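Local coordinates for multicopper oxidase (Metagenomes, PDB 2ZWN), which probably oxidises phenolic substrates with the reduction of dioxygen to water, as a two-domain laccase of the multicopper oxidase family, at residues H60-H65 with T100-C105; M144-S149 with G199-H204. One frame throughout, in Å; residues are numbered along the deposited sequence.

How the contacts relate
Both contacts are buried, and each lies in a different domain of the chain. They share no strand, and their nearest atoms are about 7 Å apart. Contact 1 pairs neighbouring strands of one sheet. It is held by backbone hydrogen bonds and by copper-binding histidines. Contact 2 joins strands of two different sheets and relies on apolar packing, with Met144 lying on the ring of His201. Copper lies at the heart of contact 1 but only at the far end of contact 2, on His204. The subunit interface brings the two themes together: the copper on His60 is also bound by His204 of the second subunit.

Contact 1 (H60-H65 with T100-C105); sequences HWHGVH and TLWYHC. With CU (copper (II) ion), chain I; CU (copper (II) ion), chain D; C2O (Cu-O-Cu linkage), chain E.
His62 and His104 grip the same copper, CU3 of the Cu-O-Cu linkage. His62 ND1 and His104 NE2 each bind CU3 at 2.0 Å, while His254 of the second subunit gives a third nitrogen. The two rings meet rim to rim. His60 binds a separate copper through NE2, shared with His204 of the second subunit. The edge of the His60 ring is turned toward the face of His104 in an offset edge-to-face pair, planes at 72°. Trp102 lies under His62: its NE1 comes over one ring face, 3.1 Å from His62 CG, with the rings inclined at 35°. The indole takes this place because chi1 of 65° sets CG between backbone N and carbonyl carbon.

The histidines project from one face of an antiparallel strand pair in a cupredoxin-type domain. His60 and His104 form a hydrogen-bonded pair, with His60 N to His104 O at 2.8 Å. His62 and Trp102 form the next such pair. On the other face Trp61 CE3 packs 3.4 Å from Tyr103 CB.

A second shell fixes the ring rotations. His104 ND1 donates to Cys105 O at 2.8 Å, in the plane of its own ring but from above the carbonyl plane. His60 ND1 bonds to Asp73 O, and His62 NE2 to Asp227 of the second subunit. Cys105 SG binds another copper with His57 and His112. Gly63 lies in the type II turn from Trp61 to Val64; its positive phi calls for glycine, and a CB would also clash with Leu101 CD2.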
loop_
_atom_site.group_PDB
_atom_site.type_symbol
_atom_site.label_atom_id
_atom_site.label_comp_id
_atom_site.label_asym_id
_atom_site.label_seq_id
_atom_site.Cartn_x
_atom_site.Cartn_y
_atom_site.Cartn_z
ATOM N N HIS A 60 -10.778 -14.703 -16.471
ATOM C CA HIS A 60 -11.643 -13.874 -15.650
ATOM C C HIS A 60 -11.590 -12.424 -16.146
ATOM O O HIS A 60 -10.520 -11.904 -16.460
ATOM C CB HIS A 60 -11.220 -13.950 -14.182
ATOM C CG HIS A 60 -11.841 -12.896 -13.324
ATOM N ND1 HIS A 60 -13.203 -12.776 -13.166
ATOM C CD2 HIS A 60 -11.284 -11.906 -12.587
ATOM C CE1 HIS A 60 -13.462 -11.753 -12.370
ATOM N NE2 HIS A 60 -12.315 -11.213 -12.002
ATOM N N TRP A 61 -12.758 -11.790 -16.186
ATOM C CA TRP A 61 -12.925 -10.431 -16.689
ATOM C C TRP A 61 -13.111 -9.535 -15.472
ATOM O O TRP A 61 -14.203 -9.433 -14.904
ATOM C CB TRP A 61 -14.103 -10.371 -17.669
ATOM C CG TRP A 61 -14.022 -11.496 -18.659
ATOM C CD1 TRP A 61 -14.579 -12.739 -18.539
ATOM C CD2 TRP A 61 -13.283 -11.507 -19.889
ATOM N NE1 TRP A 61 -14.245 -13.514 -19.624
ATOM C CE2 TRP A 61 -13.452 -12.783 -20.469
ATOM C CE3 TRP A 61 -12.500 -10.557 -20.561
ATOM C CZ2 TRP A 61 -12.865 -13.135 -21.688
ATOM C CZ3 TRP A 61 -11.921 -10.908 -21.772
ATOM C CH2 TRP A 61 -12.107 -12.184 -22.325
ATOM N N HIS A 62 -12.002 -8.935 -15.049
ATOM C CA HIS A 62 -11.926 -8.243 -13.767
ATOM C C HIS A 62 -12.564 -6.871 -13.878
ATOM O O HIS A 62 -12.092 -6.009 -14.625
ATOM C CB HIS A 62 -10.468 -8.123 -13.324
ATOM C CG HIS A 62 -10.288 -7.459 -11.992
ATOM N ND1 HIS A 62 -9.493 -7.993 -11.002
ATOM C CD2 HIS A 62 -10.782 -6.300 -11.493
ATOM C CE1 HIS A 62 -9.503 -7.191 -9.951
ATOM N NE2 HIS A 62 -10.278 -6.155 -10.226
ATOM N N GLY A 63 -13.631 -6.673 -13.111
ATOM C CA GLY A 63 -14.412 -5.450 -13.168
ATOM C C GLY A 63 -15.760 -5.678 -13.822
ATOM O O GLY A 63 -16.684 -4.914 -13.582
ATOM N N VAL A 64 -15.875 -6.720 -14.650
ATOM C CA VAL A 64 -17.134 -7.032 -15.317
ATOM C C VAL A 64 -18.068 -7.677 -14.298
ATOM O O VAL A 64 -17.704 -8.660 -13.660
ATOM C CB VAL A 64 -16.923 -7.964 -16.542
ATOM C CG1 VAL A 64 -18.255 -8.355 -17.179
ATOM C CG2 VAL A 64 -16.038 -7.285 -17.576
ATOM N N HIS A 65 -19.264 -7.114 -14.143
ATOM C CA HIS A 65 -20.213 -7.591 -13.135
ATOM C C HIS A 65 -20.736 -8.988 -13.425
ATOM O O HIS A 65 -21.063 -9.723 -12.502
ATOM C CB HIS A 65 -21.417 -6.649 -13.018
ATOM C CG HIS A 65 -21.106 -5.340 -12.366
ATOM N ND1 HIS A 65 -21.905 -4.228 -12.516
ATOM C CD2 HIS A 65 -20.076 -4.962 -11.573
ATOM C CE1 HIS A 65 -21.386 -3.222 -11.832
ATOM N NE2 HIS A 65 -20.277 -3.642 -11.248
ATOM N N THR A 100 -11.811 1.472 -17.016
ATOM C CA THR A 100 -10.600 0.679 -17.121
ATOM C C THR A 100 -10.760 -0.652 -16.404
ATOM O O THR A 100 -10.678 -0.714 -15.178
ATOM C CB THR A 100 -9.402 1.424 -16.507
ATOM O OG1 THR A 100 -9.348 2.747 -17.043
ATOM C CG2 THR A 100 -8.083 0.687 -16.805
ATOM N N LEU A 101 -11.012 -1.701 -17.183
ATOM C CA LEU A 101 -11.077 -3.063 -16.669
ATOM C C LEU A 101 -9.889 -3.854 -17.186
ATOM O O LEU A 101 -9.057 -3.339 -17.939
ATOM C CB LEU A 101 -12.377 -3.742 -17.111
ATOM C CG LEU A 101 -13.650 -2.894 -17.002
ATOM C CD1 LEU A 101 -14.890 -3.722 -17.352
ATOM C CD2 LEU A 101 -13.795 -2.287 -15.611
ATOM N N TRP A 102 -9.804 -5.114 -16.783
ATOM C CA TRP A 102 -8.776 -5.979 -17.341
ATOM C C TRP A 102 -9.203 -7.432 -17.296
ATOM O O TRP A 102 -10.262 -7.764 -16.765
ATOM C CB TRP A 102 -7.420 -5.734 -16.663
ATOM C CG TRP A 102 -7.300 -6.078 -15.206
ATOM C CD1 TRP A 102 -8.080 -5.636 -14.178
ATOM C CD2 TRP A 102 -6.285 -6.895 -14.616
ATOM N NE1 TRP A 102 -7.627 -6.154 -12.984
ATOM C CE2 TRP A 102 -6.525 -6.929 -13.227
ATOM C CE3 TRP A 102 -5.202 -7.619 -15.131
ATOM C CZ2 TRP A 102 -5.724 -7.660 -12.349
ATOM C CZ3 TRP A 102 -4.412 -8.340 -14.264
ATOM C CH2 TRP A 102 -4.671 -8.350 -12.882
ATOM N N TYR A 103 -8.400 -8.293 -17.894
ATOM C CA TYR A 103 -8.727 -9.709 -17.922
ATOM C C TYR A 103 -7.474 -10.494 -17.614
ATOM O O TYR A 103 -6.361 -10.058 -17.919
ATOM C CB TYR A 103 -9.353 -10.111 -19.270
ATOM C CG TYR A 103 -8.441 -9.935 -20.465
ATOM C CD1 TYR A 103 -7.594 -10.955 -20.863
ATOM C CD2 TYR A 103 -8.422 -8.748 -21.192
ATOM C CE1 TYR A 103 -6.748 -10.804 -21.943
ATOM C CE2 TYR A 103 -7.570 -8.588 -22.284
ATOM C CZ TYR A 103 -6.734 -9.623 -22.648
ATOM O OH TYR A 103 -5.879 -9.496 -23.721
ATOM N N HIS A 104 -7.643 -11.629 -16.951
ATOM C CA HIS A 104 -6.513 -12.469 -16.618
ATOM C C HIS A 104 -6.945 -13.887 -16.334
ATOM O O HIS A 104 -8.115 -14.145 -16.033
ATOM C CB HIS A 104 -5.740 -11.918 -15.413
ATOM C CG HIS A 104 -6.562 -11.749 -14.172
ATOM N ND1 HIS A 104 -6.820 -12.783 -13.298
ATOM C CD2 HIS A 104 -7.138 -10.648 -13.631
ATOM C CE1 HIS A 104 -7.538 -12.331 -12.284
ATOM N NE2 HIS A 104 -7.745 -11.039 -12.462
ATOM N N CYS A 105 -5.986 -14.801 -16.405
ATOM C CA CYS A 105 -6.257 -16.189 -16.056
ATOM C C CYS A 105 -6.599 -16.265 -14.578
ATOM O O CYS A 105 -6.131 -15.444 -13.777
ATOM C CB CYS A 105 -5.063 -17.092 -16.364
ATOM S SG CYS A 105 -5.430 -18.846 -16.062
HETATM CU CU CU I . -12.171 -10.093 -10.516
HETATM CU CU CU D . -3.527 -19.853 -16.685
HETATM CU CU2 C2O E . -10.512 -13.287 -8.496
HETATM CU CU3 C2O E . -8.325 -9.638 -11.111
HETATM O O1 C2O E . -9.509 -11.606 -9.802
#

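Contact 2 (M144-S149 with G199-H204); sequences MSTWES and GIHAMH. With CU (copper (II) ion), chain G; C2O (Cu-O-Cu linkage), chain F.
Met144 CB sits almost exactly above the centre of the His201 ring, a CH-pi contact 3.5 Å from the centroid and 9° off the ring normal. The methionine chain then runs on past the ring, in the opposite direction to the histidine side chain. Met144 CG is 3.8 Å from His201 CG. Bends at chi2 (65°) and chi3 (64°) fold its end toward Met203, which is itself bent twice. The two thioether ends meet tip to tip, with Met144 SD 4.0 Å from Met203 CE. Thr146 adds a methyl group, its CG2 4.0 Å from His201 CE1. The same methyl lies 4.1 Å from Gly199 CA, and a CB on that glycine would clash with it.

His201 is held from outside the two segments as well. Its ND1 is hydrogen-bonded to Asp253 OD2, which fixes the rotation of the ring beneath Met144. With an alanine in place of His201, the space under Met144 CB is likely to become a gap, and Asp253 OD2 would probably lose its ring N-H partner. Farther along the same strand, His204 NE2 binds a copper together with His60 of the third subunit, so this strand runs from the packed interior to an intersubunit metal site.

The contact joins the two sheets of a cupredoxin-type sandwich. Strand axes pass 9.4 Å apart, too far for backbone pairing. Strand 138-147 lies between 167-170 and 188-195 in one sheet, and strand 201-205 lies between 248-253 and 228-231 in the other.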
loop_
_atom_site.group_PDB
_atom_site.type_symbol
_atom_site.label_atom_id
_atom_site.label_comp_id
_atom_site.label_asym_id
_atom_site.label_seq_id
_atom_site.Cartn_x
_atom_site.Cartn_y
_atom_site.Cartn_z
ATOM N N MET A 144 1.717 -2.815 -14.649
ATOM C CA MET A 144 2.925 -3.129 -13.887
ATOM C C MET A 144 2.900 -4.564 -13.390
ATOM O O MET A 144 1.850 -5.086 -13.020
ATOM C CB MET A 144 3.102 -2.178 -12.702
ATOM C CG MET A 144 3.907 -0.932 -13.025
ATOM S SD MET A 144 3.112 0.153 -14.211
ATOM C CE MET A 144 1.645 0.649 -13.313
ATOM N N SER A 145 4.069 -5.196 -13.394
ATOM C CA SER A 145 4.210 -6.540 -12.848
ATOM C C SER A 145 5.645 -6.793 -12.404
ATOM O O SER A 145 6.520 -5.940 -12.565
ATOM C CB SER A 145 3.747 -7.595 -13.860
ATOM O OG SER A 145 4.591 -7.643 -14.989
ATOM N N THR A 146 5.865 -7.971 -11.830
ATOM C CA THR A 146 7.177 -8.373 -11.343
ATOM C C THR A 146 7.501 -9.771 -11.853
ATOM O O THR A 146 6.616 -10.508 -12.290
ATOM C CB THR A 146 7.244 -8.329 -9.810
ATOM O OG1 THR A 146 6.539 -9.444 -9.255
ATOM C CG2 THR A 146 6.631 -7.018 -9.286
ATOM N N TRP A 147 8.780 -10.126 -11.801
ATOM C CA TRP A 147 9.258 -11.374 -12.392
ATOM C C TRP A 147 10.285 -12.011 -11.481
ATOM O O TRP A 147 11.071 -11.309 -10.842
ATOM C CB TRP A 147 9.895 -11.121 -13.763
ATOM C CG TRP A 147 9.041 -10.311 -14.683
ATOM C CD1 TRP A 147 8.980 -8.954 -14.751
ATOM C CD2 TRP A 147 8.122 -10.807 -15.665
ATOM N NE1 TRP A 147 8.073 -8.568 -15.714
ATOM C CE2 TRP A 147 7.537 -9.686 -16.294
ATOM C CE3 TRP A 147 7.730 -12.089 -16.069
ATOM C CZ2 TRP A 147 6.585 -9.807 -17.306
ATOM C CZ3 TRP A 147 6.794 -12.209 -17.082
ATOM C CH2 TRP A 147 6.226 -11.069 -17.685
ATOM N N GLU A 148 10.274 -13.341 -11.447
ATOM C CA GLU A 148 11.200 -14.126 -10.635
ATOM C C GLU A 148 12.141 -14.875 -11.571
ATOM O O GLU A 148 11.740 -15.847 -12.204
ATOM C CB GLU A 148 10.412 -15.113 -9.771
ATOM C CG GLU A 148 9.448 -14.437 -8.797
ATOM C CD GLU A 148 8.361 -15.352 -8.274
ATOM O OE1 GLU A 148 8.390 -16.565 -8.565
ATOM O OE2 GLU A 148 7.456 -14.854 -7.565
ATOM N N SER A 149 13.390 -14.427 -11.666
ATOM C CA SER A 149 14.320 -14.979 -12.662
ATOM C C SER A 149 14.598 -16.479 -12.479
ATOM O O SER A 149 14.860 -17.179 -13.453
ATOM C CB SER A 149 15.643 -14.197 -12.678
ATOM O OG SER A 149 16.384 -14.392 -11.490
ATOM N N GLY A 199 2.996 -7.223 -7.181
ATOM C CA GLY A 199 3.749 -6.170 -6.488
ATOM C C GLY A 199 2.952 -4.901 -6.234
ATOM O O GLY A 199 1.845 -4.738 -6.743
ATOM N N ILE A 200 3.528 -4.009 -5.433
ATOM C CA ILE A 200 2.988 -2.671 -5.222
ATOM C C ILE A 200 3.951 -1.699 -5.893
ATOM O O ILE A 200 5.165 -1.858 -5.789
ATOM C CB ILE A 200 2.853 -2.342 -3.720
ATOM C CG1 ILE A 200 1.798 -3.239 -3.081
ATOM C CG2 ILE A 200 2.491 -0.884 -3.517
ATOM C CD1 ILE A 200 1.771 -3.160 -1.576
ATOM N N HIS A 201 3.406 -0.708 -6.591
ATOM C CA HIS A 201 4.201 0.184 -7.422
ATOM C C HIS A 201 3.795 1.617 -7.129
ATOM O O HIS A 201 2.608 1.939 -7.169
ATOM C CB HIS A 201 3.962 -0.142 -8.896
ATOM C CG HIS A 201 4.265 -1.563 -9.250
ATOM N ND1 HIS A 201 5.511 -1.977 -9.672
ATOM C CD2 HIS A 201 3.491 -2.672 -9.212
ATOM C CE1 HIS A 201 5.485 -3.282 -9.889
ATOM N NE2 HIS A 201 4.270 -3.726 -9.618
ATOM N N ALA A 202 4.771 2.467 -6.827
ATOM C CA ALA A 202 4.504 3.862 -6.482
ATOM C C ALA A 202 4.897 4.731 -7.671
ATOM O O ALA A 202 6.055 5.104 -7.831
ATOM C CB ALA A 202 5.280 4.257 -5.224
ATOM N N MET A 203 3.926 5.022 -8.529
ATOM C CA MET A 203 4.215 5.622 -9.831
ATOM C C MET A 203 4.333 7.141 -9.715
ATOM O O MET A 203 3.370 7.822 -9.360
ATOM C CB MET A 203 3.133 5.238 -10.835
ATOM C CG MET A 203 2.977 3.738 -11.036
ATOM S SD MET A 203 4.492 2.846 -11.412
ATOM C CE MET A 203 4.910 3.533 -13.017
ATOM N N HIS A 204 5.525 7.648 -10.017
ATOM C CA HIS A 204 5.858 9.054 -9.823
ATOM C C HIS A 204 6.194 9.718 -11.146
ATOM O O HIS A 204 7.090 9.265 -11.859
ATOM C CB HIS A 204 7.055 9.188 -8.887
ATOM C CG HIS A 204 7.575 10.584 -8.775
ATOM N ND1 HIS A 204 6.749 11.672 -8.594
ATOM C CD2 HIS A 204 8.836 11.074 -8.828
ATOM C CE1 HIS A 204 7.480 12.772 -8.537
ATOM N NE2 HIS A 204 8.748 12.435 -8.673
HETATM CU CU CU G . 10.392 13.272 -8.548
HETATM CU CU2 C2O F . 11.351 11.232 -5.374
HETATM CU CU3 C2O F . 12.448 10.048 -10.048
HETATM O O1 C2O F . 11.976 10.634 -7.808
#